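Local coordinates for protein vinylacetyl-CoA Delta-isomerase (Nitrosopumilus maritimus SCM1, PDB 6VJR) that carries FAD, a [4Fe-4S] cluster and an iron ion, and probably dehydrates 4-hydroxybutyryl-CoA and isomerises vinylacetyl-CoA, at residues A[372-377]-A[440-445]; A[295-300]-A[331-336]; A[301-306]-A[426-431]. All blocks are in the same frame, centred on the assembly; numbering follows the deposited sequence. Where two conformers were deposited one is given.

How the contacts relate
All three contacts lie in the helical C-terminal part of the protein, on the same side of the chain's centre, and each packs two helices with opposed directions. Contact 2 (295-300 with 331-336) closes before contact 1 (372-377 with 440-445) opens; contact 3 (301-306 with 426-431) crosses both along the chain. Helix 295-314 serves contacts 2 and 3 in succession, and helices 418-432 and 437-446, used by contacts 3 and 1, follow one another. The centres of contacts 1 and 2 are about 10 Å apart. Contacts 1 and 2 both reach the iron-sulfur cluster, through E443 and through C295 and K296, so these parts of its surroundings come from adjacent, touching helix pairs.

Contact 1: residues A[372-377]-A[440-445]; sequences FPYEIS and YLTESM. With FE (Fe (III) ion), chain I; FAD (flavin-adenine dinucleotide), chain F; SF4 (iron/sulfur cluster), chain E.
Y374 sets CG anti to its carbonyl carbon (chi1 -72°), whereas Y440 sets CG anti to its backbone N (chi1 -173°); from opposite helices each ring thereby reaches back over the other segment. L441 lays CD2 over the centre of the Y374 ring, 4.1 Å from the ring centroid and 11° off the normal, a CH-pi contact. A second one forms between P373 CB and the Y440 ring, CB lying 3.8 Å from the centroid and offset toward the rim. S377 OG approaches the edge of that ring in its plane, 3.5 Å from Y440 CE2, while I376 turns CD1 and CG2 toward Y440 OH. The two helices run antiparallel, their axes 9.1 Å apart at closest approach, within the helical C-terminal part of an enzyme whose family belongs to the acyl-CoA dehydrogenase clan. Helix 437-446 widens into a pi-type turn at 440-443, and S444 OG donates to Y440 O over 2.7 Å. Within helix 372-384, S377 OG donates to P373 O over 2.9 Å, from above the carbonyl plane; that oxygen also accepts from S377 N. The Y374 hydroxyl is hydrogen-bonded to Q381 of the second subunit, which T442 OG1 also meets. An alanine in place of Y374 would remove the ring face under L441 CD2 and that hydroxyl, and would probably loosen the packing at L441 and M445 and the join to the second subunit. E443 leaves the interface: its chain bends at chi2, CG comes within 3.4 Å of FAD C7, and OE2 binds the iron ion together with H289 and Y293.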
loop_
_atom_site.group_PDB
_atom_site.type_symbol
_atom_site.label_atom_id
_atom_site.label_comp_id
_atom_site.label_asym_id
_atom_site.label_seq_id
_atom_site.Cartn_x
_atom_site.Cartn_y
_atom_site.Cartn_z
ATOM N N PHE A 372 -7.427 5.276 -5.075
ATOM C CA PHE A 372 -6.386 5.557 -6.060
ATOM C C PHE A 372 -6.270 7.044 -6.414
ATOM O O PHE A 372 -5.142 7.515 -6.661
ATOM C CB PHE A 372 -6.497 4.709 -7.320
ATOM C CG PHE A 372 -6.349 3.226 -7.080
ATOM C CD1 PHE A 372 -5.795 2.709 -5.893
ATOM C CD2 PHE A 372 -6.741 2.317 -8.066
ATOM C CE1 PHE A 372 -5.688 1.338 -5.712
ATOM C CE2 PHE A 372 -6.591 0.959 -7.870
ATOM C CZ PHE A 372 -6.071 0.476 -6.680
ATOM N N PRO A 373 -7.368 7.838 -6.549
ATOM C CA PRO A 373 -7.206 9.267 -6.849
ATOM C C PRO A 373 -6.243 9.946 -5.876
ATOM O O PRO A 373 -5.525 10.870 -6.267
ATOM C CB PRO A 373 -8.632 9.826 -6.833
ATOM C CG PRO A 373 -9.439 8.602 -7.260
ATOM C CD PRO A 373 -8.796 7.455 -6.497
ATOM N N TYR A 374 -6.304 9.528 -4.606
ATOM C CA TYR A 374 -5.428 10.105 -3.597
ATOM C C TYR A 374 -3.963 9.846 -3.916
ATOM O O TYR A 374 -3.119 10.708 -3.699
ATOM C CB TYR A 374 -5.852 9.636 -2.226
ATOM C CG TYR A 374 -7.157 10.234 -1.711
ATOM C CD1 TYR A 374 -8.381 9.658 -2.031
ATOM C CD2 TYR A 374 -7.183 11.373 -0.931
ATOM C CE1 TYR A 374 -9.575 10.181 -1.566
ATOM C CE2 TYR A 374 -8.355 11.905 -0.438
ATOM C CZ TYR A 374 -9.570 11.339 -0.817
ATOM O OH TYR A 374 -10.759 11.777 -0.325
ATOM N N GLU A 375 -3.660 8.670 -4.445
ATOM C CA GLU A 375 -2.291 8.338 -4.802
ATOM C C GLU A 375 -1.858 9.037 -6.094
ATOM O O GLU A 375 -0.714 9.508 -6.272
ATOM C CB GLU A 375 -2.157 6.836 -4.899
ATOM C CG GLU A 375 -0.712 6.384 -5.194
ATOM C CD GLU A 375 0.414 6.745 -4.232
ATOM O OE1 GLU A 375 0.116 7.331 -3.186
ATOM O OE2 GLU A 375 1.611 6.503 -4.555
ATOM N N ILE A 376 -2.769 9.087 -7.088
ATOM C CA ILE A 376 -2.453 9.778 -8.326
ATOM C C ILE A 376 -2.137 11.242 -8.021
ATOM O O ILE A 376 -1.188 11.843 -8.579
ATOM C CB ILE A 376 -3.620 9.563 -9.315
ATOM C CG1 ILE A 376 -3.782 8.075 -9.725
ATOM C CG2 ILE A 376 -3.438 10.418 -10.556
ATOM C CD1 ILE A 376 -5.052 7.757 -10.476
ATOM N N SER A 377 -2.909 11.842 -7.118
ATOM C CA SER A 377 -2.678 13.219 -6.732
ATOM C C SER A 377 -1.334 13.396 -6.032
ATOM O O SER A 377 -0.623 14.366 -6.301
ATOM C CB SER A 377 -3.797 13.690 -5.850
ATOM O OG SER A 377 -4.992 13.752 -6.598
ATOM N N TYR A 440 -12.506 15.288 -7.369
ATOM C CA TYR A 440 -11.592 14.219 -7.717
ATOM C C TYR A 440 -11.257 13.357 -6.488
ATOM O O TYR A 440 -11.070 12.148 -6.608
ATOM C CB TYR A 440 -10.343 14.793 -8.386
ATOM C CG TYR A 440 -9.408 13.733 -8.931
ATOM C CD1 TYR A 440 -9.845 12.778 -9.815
ATOM C CD2 TYR A 440 -8.117 13.606 -8.466
ATOM C CE1 TYR A 440 -9.007 11.799 -10.310
ATOM C CE2 TYR A 440 -7.272 12.617 -8.953
ATOM C CZ TYR A 440 -7.721 11.666 -9.829
ATOM O OH TYR A 440 -6.912 10.671 -10.290
ATOM N N LEU A 441 -11.131 13.995 -5.335
ATOM C CA LEU A 441 -10.768 13.317 -4.105
ATOM C C LEU A 441 -11.998 13.035 -3.262
ATOM O O LEU A 441 -12.391 11.874 -3.127
ATOM C CB LEU A 441 -9.685 14.072 -3.325
ATOM C CG LEU A 441 -8.384 14.310 -4.070
ATOM C CD1 LEU A 441 -7.361 15.012 -3.159
ATOM C CD2 LEU A 441 -7.827 13.025 -4.616
ATOM N N THR A 442 -12.609 14.065 -2.677
ATOM C CA THR A 442 -13.612 13.793 -1.670
ATOM C C THR A 442 -14.900 13.168 -2.229
ATOM O O THR A 442 -15.514 12.331 -1.552
ATOM C CB THR A 442 -13.855 15.075 -0.865
ATOM O OG1 THR A 442 -12.601 15.666 -0.499
ATOM C CG2 THR A 442 -14.579 14.737 0.426
ATOM N N GLU A 443 -15.323 13.533 -3.449
ATOM C CA GLU A 443 -16.486 12.879 -4.010
ATOM C C GLU A 443 -16.137 11.448 -4.432
ATOM O O GLU A 443 -16.963 10.556 -4.314
ATOM C CB GLU A 443 -17.063 13.659 -5.180
ATOM C CG GLU A 443 -18.521 13.274 -5.377
ATOM C CD GLU A 443 -18.803 12.245 -6.409
ATOM O OE1 GLU A 443 -17.893 12.056 -7.266
ATOM O OE2 GLU A 443 -19.942 11.723 -6.401
ATOM N N SER A 444 -14.889 11.194 -4.848
ATOM C CA SER A 444 -14.440 9.819 -5.049
ATOM C C SER A 444 -14.610 9.007 -3.765
ATOM O O SER A 444 -14.985 7.838 -3.759
ATOM C CB SER A 444 -13.007 9.765 -5.588
ATOM O OG SER A 444 -12.977 10.262 -6.916
ATOM N N MET A 445 -14.283 9.617 -2.624
ATOM C CA MET A 445 -14.438 8.979 -1.331
ATOM C C MET A 445 -15.898 8.686 -0.970
ATOM O O MET A 445 -16.190 7.562 -0.541
ATOM C CB MET A 445 -13.814 9.885 -0.258
ATOM C CG MET A 445 -13.924 9.414 1.207
ATOM S SD MET A 445 -13.177 7.819 1.498
ATOM C CE MET A 445 -11.434 8.247 1.443
HETATM FE FE FE I . -21.109 10.587 -7.481
HETATM P PA FAD F . -21.579 10.092 6.877
HETATM O O1A FAD F . -22.641 9.089 6.689
HETATM O O2A FAD F . -21.743 11.064 7.975
HETATM O O5B FAD F . -20.206 9.285 6.882
HETATM C C5B FAD F . -19.095 9.664 7.731
HETATM C C4B FAD F . -18.425 8.414 8.222
HETATM O O4B FAD F . -19.282 7.757 9.188
HETATM C C3B FAD F . -18.075 7.349 7.166
HETATM O O3B FAD F . -16.835 6.716 7.490
HETATM C C2B FAD F . -19.223 6.354 7.291
HETATM O O2B FAD F . -18.969 5.032 6.841
HETATM C C1B FAD F . -19.489 6.405 8.797
HETATM N N9A FAD F . -20.860 6.066 9.160
HETATM C C8A FAD F . -22.032 6.752 8.919
HETATM N N7A FAD F . -23.108 6.193 9.410
HETATM C C5A FAD F . -22.627 5.037 9.998
HETATM C C6A FAD F . -23.276 3.996 10.695
HETATM N N6A FAD F . -24.584 4.006 10.955
HETATM N N1A FAD F . -22.520 2.951 11.102
HETATM C C2A FAD F . -21.196 2.986 10.866
HETATM N N3A FAD F . -20.467 3.919 10.259
HETATM C C4A FAD F . -21.246 4.933 9.832
HETATM N N1 FAD F . -25.832 12.547 -2.756
HETATM C C2 FAD F . -26.975 12.713 -3.501
HETATM O O2 FAD F . -28.070 12.237 -3.163
HETATM N N3 FAD F . -26.886 13.377 -4.710
HETATM C C4 FAD F . -25.765 13.939 -5.249
HETATM O O4 FAD F . -25.802 14.601 -6.271
HETATM C C4X FAD F . -24.589 13.839 -4.397
HETATM N N5 FAD F . -23.448 14.388 -4.827
HETATM C C5X FAD F . -22.412 14.482 -3.923
HETATM C C6 FAD F . -21.275 15.247 -4.225
HETATM C C7 FAD F . -20.236 15.401 -3.320
HETATM C C7M FAD F . -19.082 16.319 -3.647
HETATM C C8 FAD F . -20.247 14.656 -2.124
HETATM C C8M FAD F . -19.083 14.717 -1.178
HETATM C C9 FAD F . -21.308 13.830 -1.838
HETATM C C9A FAD F . -22.417 13.760 -2.718
HETATM N N10 FAD F . -23.563 13.031 -2.400
HETATM C C10 FAD F . -24.722 13.114 -3.172
HETATM C "C1'" FAD F . -23.646 12.520 -1.018
HETATM C "C2'" FAD F . -22.950 11.220 -0.693
HETATM O "O2'" FAD F . -23.785 10.157 -1.156
HETATM C "C3'" FAD F . -22.729 11.111 0.822
HETATM O "O3'" FAD F . -21.729 12.060 1.141
HETATM C "C4'" FAD F . -22.404 9.700 1.337
HETATM O "O4'" FAD F . -23.557 8.851 1.251
HETATM C "C5'" FAD F . -21.909 9.701 2.772
HETATM O "O5'" FAD F . -22.884 10.296 3.613
HETATM P P FAD F . -22.523 11.486 4.549
HETATM O O1P FAD F . -21.916 12.601 3.820
HETATM O O2P FAD F . -23.716 11.749 5.369
HETATM O O3P FAD F . -21.367 10.967 5.531
HETATM FE FE1 SF4 E . -20.526 11.636 -10.266
HETATM FE FE2 SF4 E . -18.303 11.980 -11.845
HETATM FE FE3 SF4 E . -19.906 13.988 -11.436
HETATM FE FE4 SF4 E . -20.649 12.031 -13.114
HETATM S S1 SF4 E . -19.011 13.523 -13.447
HETATM S S2 SF4 E . -21.970 13.005 -11.432
HETATM S S3 SF4 E . -19.785 10.197 -11.963
HETATM S S4 SF4 E . -18.761 12.897 -9.798
#

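Contact 2: residues A[295-300]-A[331-336]; sequences CKTGLG and HLNETI. With SF4 (iron/sulfur cluster), chain E.
One direct hydrogen bond ties helix 295-314 to helix 320-345. N333 has CG anti to its backbone N, which carries the amide across to T297, and ND2 donates to T297 O over 3.0 Å. The bond is nearly straight, 170° at the hydrogen; the acceptor lies in the amide plane and the donor arrives in the carbonyl plane on a lone pair. The other end of the same amide is held through water: one molecule donates to N333 OD1 at 2.7 Å and to K296 O at 2.9 Å. Both ends being engaged, the rotation of the amide is fixed and its flip state is settled by the geometry.

Van der Waals contact is slighter. T297 CG2 meets I336 CG2 at 3.7 Å, the two side chains sliding past each other in opposite directions, while T297 OG1 turns back to V294 O, just ahead of its helix in the chain. G300 CA lies 3.7 Å from N333 OD1, and a side chain at this glycine would collide with that oxygen. The axes run antiparallel, 9.1 Å apart at closest approach. Beyond the contact, T335 and H331 hydrogen-bond to N368 of the third subunit.

Metal and charge occupy the far side of 295-300. C295 SG binds FE2 of the [4Fe-4S] cluster at 2.2 Å. K296 bends at chi2 and then extends, bringing NZ within 3.1 Å of cluster sulfur S4, into a salt bridge with E443 OE1 and a hydrogen bond to G439 O. A buried ammonium so close to the cluster would be expected to offset negative charge on its sulfurs and on the iron-ligating E443, and might bias the redox potential accordingly.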
loop_
_atom_site.group_PDB
_atom_site.type_symbol
_atom_site.label_atom_id
_atom_site.label_comp_id
_atom_site.label_asym_id
_atom_site.label_seq_id
_atom_site.Cartn_x
_atom_site.Cartn_y
_atom_site.Cartn_z
ATOM N N CYS A 295 -15.946 8.132 -14.720
ATOM C CA CYS A 295 -15.738 9.553 -15.004
ATOM C C CYS A 295 -14.385 10.024 -14.428
ATOM O O CYS A 295 -13.660 10.797 -15.049
ATOM C CB CYS A 295 -16.894 10.418 -14.505
ATOM S SG CYS A 295 -17.051 10.446 -12.697
ATOM N N LYS A 296 -13.996 9.491 -13.270
ATOM C CA LYS A 296 -12.799 9.934 -12.590
ATOM C C LYS A 296 -11.532 9.485 -13.327
ATOM O O LYS A 296 -10.446 10.025 -13.111
ATOM C CB LYS A 296 -12.731 9.333 -11.184
ATOM C CG LYS A 296 -13.886 9.726 -10.278
ATOM C CD LYS A 296 -14.119 11.201 -10.042
ATOM C CE LYS A 296 -15.407 11.372 -9.252
ATOM N NZ LYS A 296 -15.741 12.763 -9.049
ATOM N N THR A 297 -11.684 8.517 -14.228
ATOM C CA THR A 297 -10.566 8.102 -15.048
ATOM C C THR A 297 -10.238 9.129 -16.132
ATOM O O THR A 297 -9.075 9.201 -16.572
ATOM C CB THR A 297 -10.705 6.699 -15.614
ATOM O OG1 THR A 297 -11.696 6.605 -16.622
ATOM C CG2 THR A 297 -10.967 5.674 -14.534
ATOM N N GLY A 298 -11.252 9.863 -16.609
ATOM C CA GLY A 298 -10.985 10.981 -17.491
ATOM C C GLY A 298 -10.250 12.132 -16.778
ATOM O O GLY A 298 -9.346 12.759 -17.338
ATOM N N LEU A 299 -10.628 12.402 -15.529
ATOM C CA LEU A 299 -9.903 13.362 -14.716
ATOM C C LEU A 299 -8.467 12.875 -14.459
ATOM O O LEU A 299 -7.520 13.651 -14.529
ATOM C CB LEU A 299 -10.633 13.569 -13.395
ATOM C CG LEU A 299 -11.733 14.618 -13.402
ATOM C CD1 LEU A 299 -12.822 14.282 -14.423
ATOM C CD2 LEU A 299 -12.285 14.795 -12.031
ATOM N N GLY A 300 -8.312 11.575 -14.212
ATOM C CA GLY A 300 -6.996 10.976 -14.080
ATOM C C GLY A 300 -6.139 11.213 -15.314
ATOM O O GLY A 300 -4.962 11.537 -15.191
ATOM N N HIS A 331 -1.488 3.035 -14.457
ATOM C CA HIS A 331 -1.907 1.707 -14.027
ATOM C C HIS A 331 -3.078 1.781 -13.034
ATOM O O HIS A 331 -4.104 1.115 -13.183
ATOM C CB HIS A 331 -0.728 0.992 -13.348
ATOM C CG HIS A 331 -1.170 -0.268 -12.701
ATOM N ND1 HIS A 331 -1.593 -1.389 -13.378
ATOM C CD2 HIS A 331 -1.273 -0.555 -11.430
ATOM C CE1 HIS A 331 -2.036 -2.284 -12.500
ATOM N NE2 HIS A 331 -1.795 -1.811 -11.282
ATOM N N LEU A 332 -2.966 2.643 -12.031
ATOM C CA LEU A 332 -4.057 2.785 -11.049
ATOM C C LEU A 332 -5.343 3.306 -11.708
ATOM O O LEU A 332 -6.461 2.863 -11.440
ATOM C CB LEU A 332 -3.579 3.718 -9.943
ATOM C CG LEU A 332 -2.399 3.238 -9.099
ATOM C CD1 LEU A 332 -2.027 4.280 -8.066
ATOM C CD2 LEU A 332 -2.748 1.925 -8.395
ATOM N N ASN A 333 -5.162 4.281 -12.582
ATOM C CA ASN A 333 -6.280 4.882 -13.308
ATOM C C ASN A 333 -7.000 3.842 -14.177
ATOM O O ASN A 333 -8.225 3.729 -14.148
ATOM C CB ASN A 333 -5.785 6.072 -14.133
ATOM C CG ASN A 333 -6.893 6.998 -14.571
ATOM O OD1 ASN A 333 -7.730 7.410 -13.759
ATOM N ND2 ASN A 333 -6.869 7.378 -15.840
ATOM N N GLU A 334 -6.232 3.014 -14.878
ATOM C CA GLU A 334 -6.839 2.005 -15.736
ATOM C C GLU A 334 -7.475 0.873 -14.951
ATOM O O GLU A 334 -8.401 0.218 -15.412
ATOM C CB GLU A 334 -5.870 1.455 -16.760
ATOM C CG GLU A 334 -5.342 2.525 -17.703
ATOM C CD GLU A 334 -6.344 3.269 -18.568
ATOM O OE1 GLU A 334 -7.491 2.791 -18.777
ATOM O OE2 GLU A 334 -5.902 4.317 -19.104
ATOM N N THR A 335 -6.981 0.628 -13.739
ATOM C CA THR A 335 -7.563 -0.381 -12.864
ATOM C C THR A 335 -9.026 0.009 -12.561
ATOM O O THR A 335 -9.929 -0.818 -12.539
ATOM C CB THR A 335 -6.708 -0.533 -11.588
ATOM O OG1 THR A 335 -5.444 -1.094 -11.930
ATOM C CG2 THR A 335 -7.322 -1.554 -10.641
ATOM N N ILE A 336 -9.266 1.291 -12.253
ATOM C CA ILE A 336 -10.612 1.789 -12.013
ATOM C C ILE A 336 -11.442 1.612 -13.277
ATOM O O ILE A 336 -12.597 1.115 -13.228
ATOM C CB ILE A 336 -10.586 3.257 -11.549
ATOM C CG1 ILE A 336 -9.905 3.358 -10.206
ATOM C CG2 ILE A 336 -12.000 3.825 -11.535
ATOM C CD1 ILE A 336 -9.440 4.763 -9.895
HETATM FE FE1 SF4 E . -20.526 11.636 -10.266
HETATM FE FE2 SF4 E . -18.303 11.980 -11.845
HETATM FE FE3 SF4 E . -19.906 13.988 -11.436
HETATM FE FE4 SF4 E . -20.649 12.031 -13.114
HETATM S S1 SF4 E . -19.011 13.523 -13.447
HETATM S S2 SF4 E . -21.970 13.005 -11.432
HETATM S S3 SF4 E . -19.785 10.197 -11.963
HETATM S S4 SF4 E . -18.761 12.897 -9.798
HETATM O O HOH W 1 -8.403 8.779 -11.496
#

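Contact 3: residues A[301-306]-A[426-431]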
loop_
_atom_site.group_PDB
_atom_site.type_symbol
_atom_site.label_atom_id
_atom_site.label_comp_id
_atom_site.label_asym_id
_atom_site.label_seq_id
_atom_site.Cartn_x
_atom_site.Cartn_y
_atom_site.Cartn_z
ATOM N N ASP A 301 -6.739 11.058 -16.514
ATOM C CA ASP A 301 -6.015 11.290 -17.760
ATOM C C ASP A 301 -5.492 12.731 -17.826
ATOM O O ASP A 301 -4.350 12.990 -18.205
ATOM C CB ASP A 301 -6.946 11.041 -18.944
ATOM C CG ASP A 301 -7.353 9.584 -19.148
ATOM O OD1 ASP A 301 -6.572 8.692 -18.761
ATOM O OD2 ASP A 301 -8.484 9.343 -19.719
ATOM N N VAL A 302 -6.319 13.688 -17.426
ATOM C CA VAL A 302 -5.929 15.102 -17.372
ATOM C C VAL A 302 -4.772 15.304 -16.386
ATOM O O VAL A 302 -3.804 15.973 -16.718
ATOM C CB VAL A 302 -7.141 15.991 -17.029
ATOM C CG1 VAL A 302 -6.717 17.429 -16.774
ATOM C CG2 VAL A 302 -8.224 15.926 -18.087
ATOM N N LEU A 303 -4.880 14.761 -15.172
ATOM C CA LEU A 303 -3.863 14.937 -14.142
ATOM C C LEU A 303 -2.528 14.332 -14.572
ATOM O O LEU A 303 -1.465 14.877 -14.348
ATOM C CB LEU A 303 -4.422 14.432 -12.827
ATOM C CG LEU A 303 -3.541 14.746 -11.618
ATOM C CD1 LEU A 303 -3.153 16.169 -11.517
ATOM C CD2 LEU A 303 -4.305 14.305 -10.357
ATOM N N ILE A 304 -2.591 13.161 -15.208
ATOM C CA ILE A 304 -1.400 12.505 -15.727
ATOM C C ILE A 304 -0.749 13.407 -16.782
ATOM O O ILE A 304 0.453 13.667 -16.795
ATOM C CB ILE A 304 -1.752 11.128 -16.288
ATOM C CG1 ILE A 304 -2.154 10.164 -15.195
ATOM C CG2 ILE A 304 -0.616 10.610 -17.163
ATOM C CD1 ILE A 304 -2.842 8.918 -15.707
ATOM N N GLY A 305 -1.579 13.935 -17.680
ATOM C CA GLY A 305 -1.111 14.863 -18.678
ATOM C C GLY A 305 -0.471 16.116 -18.059
ATOM O O GLY A 305 0.529 16.617 -18.577
ATOM N N ALA A 306 -1.061 16.643 -16.981
ATOM C CA ALA A 306 -0.499 17.799 -16.318
ATOM C C ALA A 306 0.855 17.470 -15.701
ATOM O O ALA A 306 1.788 18.271 -15.826
ATOM C CB ALA A 306 -1.447 18.318 -15.308
ATOM N N ARG A 426 -0.912 25.566 -11.656
ATOM C CA ARG A 426 -2.243 25.904 -11.122
ATOM C C ARG A 426 -3.255 24.789 -11.407
ATOM O O ARG A 426 -4.122 24.523 -10.596
ATOM C CB ARG A 426 -2.740 27.260 -11.631
ATOM C CG ARG A 426 -1.958 28.408 -10.988
ATOM C CD ARG A 426 -2.221 28.495 -9.501
ATOM N NE ARG A 426 -1.742 29.778 -9.002
ATOM C CZ ARG A 426 -1.098 29.942 -7.820
ATOM N NH1 ARG A 426 -1.162 28.988 -6.921
ATOM N NH2 ARG A 426 -0.499 31.093 -7.555
ATOM N N LEU A 427 -3.193 24.166 -12.600
ATOM C CA LEU A 427 -4.072 23.052 -12.901
ATOM C C LEU A 427 -3.885 21.914 -11.889
ATOM O O LEU A 427 -4.875 21.358 -11.355
ATOM C CB LEU A 427 -3.998 22.607 -14.351
ATOM C CG LEU A 427 -4.951 21.477 -14.726
ATOM C CD1 LEU A 427 -6.410 21.861 -14.566
ATOM C CD2 LEU A 427 -4.660 21.018 -16.134
ATOM N N ILE A 428 -2.623 21.564 -11.624
ATOM C CA ILE A 428 -2.320 20.509 -10.647
ATOM C C ILE A 428 -2.836 20.895 -9.261
ATOM O O ILE A 428 -3.474 20.080 -8.597
ATOM C CB ILE A 428 -0.828 20.144 -10.653
ATOM C CG1 ILE A 428 -0.421 19.594 -12.010
ATOM C CG2 ILE A 428 -0.548 19.120 -9.561
ATOM C CD1 ILE A 428 1.080 19.416 -12.204
ATOM N N GLU A 429 -2.592 22.135 -8.833
ATOM C CA GLU A 429 -3.115 22.609 -7.555
ATOM C C GLU A 429 -4.643 22.484 -7.493
ATOM O O GLU A 429 -5.222 22.011 -6.527
ATOM C CB GLU A 429 -2.656 24.049 -7.322
ATOM C CG GLU A 429 -3.019 24.602 -5.953
ATOM C CD GLU A 429 -3.004 26.141 -5.812
ATOM O OE1 GLU A 429 -3.060 26.843 -6.859
ATOM O OE2 GLU A 429 -2.930 26.664 -4.667
ATOM N N ASN A 430 -5.302 22.892 -8.574
ATOM C CA ASN A 430 -6.749 22.876 -8.647
ATOM C C ASN A 430 -7.329 21.475 -8.483
ATOM O O ASN A 430 -8.375 21.310 -7.874
ATOM C CB ASN A 430 -7.173 23.472 -9.989
ATOM C CG ASN A 430 -8.622 23.289 -10.372
ATOM O OD1 ASN A 430 -9.531 23.942 -9.840
ATOM N ND2 ASN A 430 -8.852 22.357 -11.263
ATOM N N MET A 431 -6.666 20.487 -9.057
ATOM C CA MET A 431 -7.162 19.115 -9.025
ATOM C C MET A 431 -6.753 18.348 -7.763
ATOM O O MET A 431 -7.368 17.313 -7.480
ATOM C CB MET A 431 -6.705 18.362 -10.267
ATOM C CG MET A 431 -7.314 18.947 -11.523
ATOM S SD MET A 431 -6.949 18.015 -13.012
ATOM C CE MET A 431 -8.094 16.646 -12.747
#
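Plain helix-to-helix packing inside the enzyme's helical C-terminal part joins 301-306 to 426-431; the fit is wholly apolar, with no hydrogen bond crossing it, and depends on staggered side chains. The segment axes come within 9.9 Å at an angle of 142° between their directions, so the helices splay rather than run alongside. On one side V302 and A306, four residues apart, form a shallow ridge; L427 sets its CD2 branch against the dip between them, 4.2 Å from V302 CG1 and 4.3 Å from A306 CB. The small methyl of A306 is the low point of this ridge, and the backbones draw nearest here, with 6.5 Å between A306 CA and I428 CA. I428 closes over it: CG1, anti to the carbonyl carbon (chi1 -62°), lies 3.7 Å from A306 CB.

At the other end M431 is the longest bump. Its chain stays extended through chi2 and turns only at chi3, 76°, so that SD rests 3.8 Å from V302 CG1 while CE swings round to L303 CB at 4.3 Å. V302 CG1, anti to its own backbone N, thus meets both L427 and M431, and the V302 side chain crosses each of theirs at about a right angle. R426 and E429 pair in a salt bridge away from this interface, and E429 also meets R236, a residue of the sodium site.

Around the pair, L303 continues onto helix 372-384 through I376, S377 and A380, and I428 touches A384 of the same helix. I304 packs on helix 320-345, whereas V302 and A306 also lie against L474 and A471 of the third subunit.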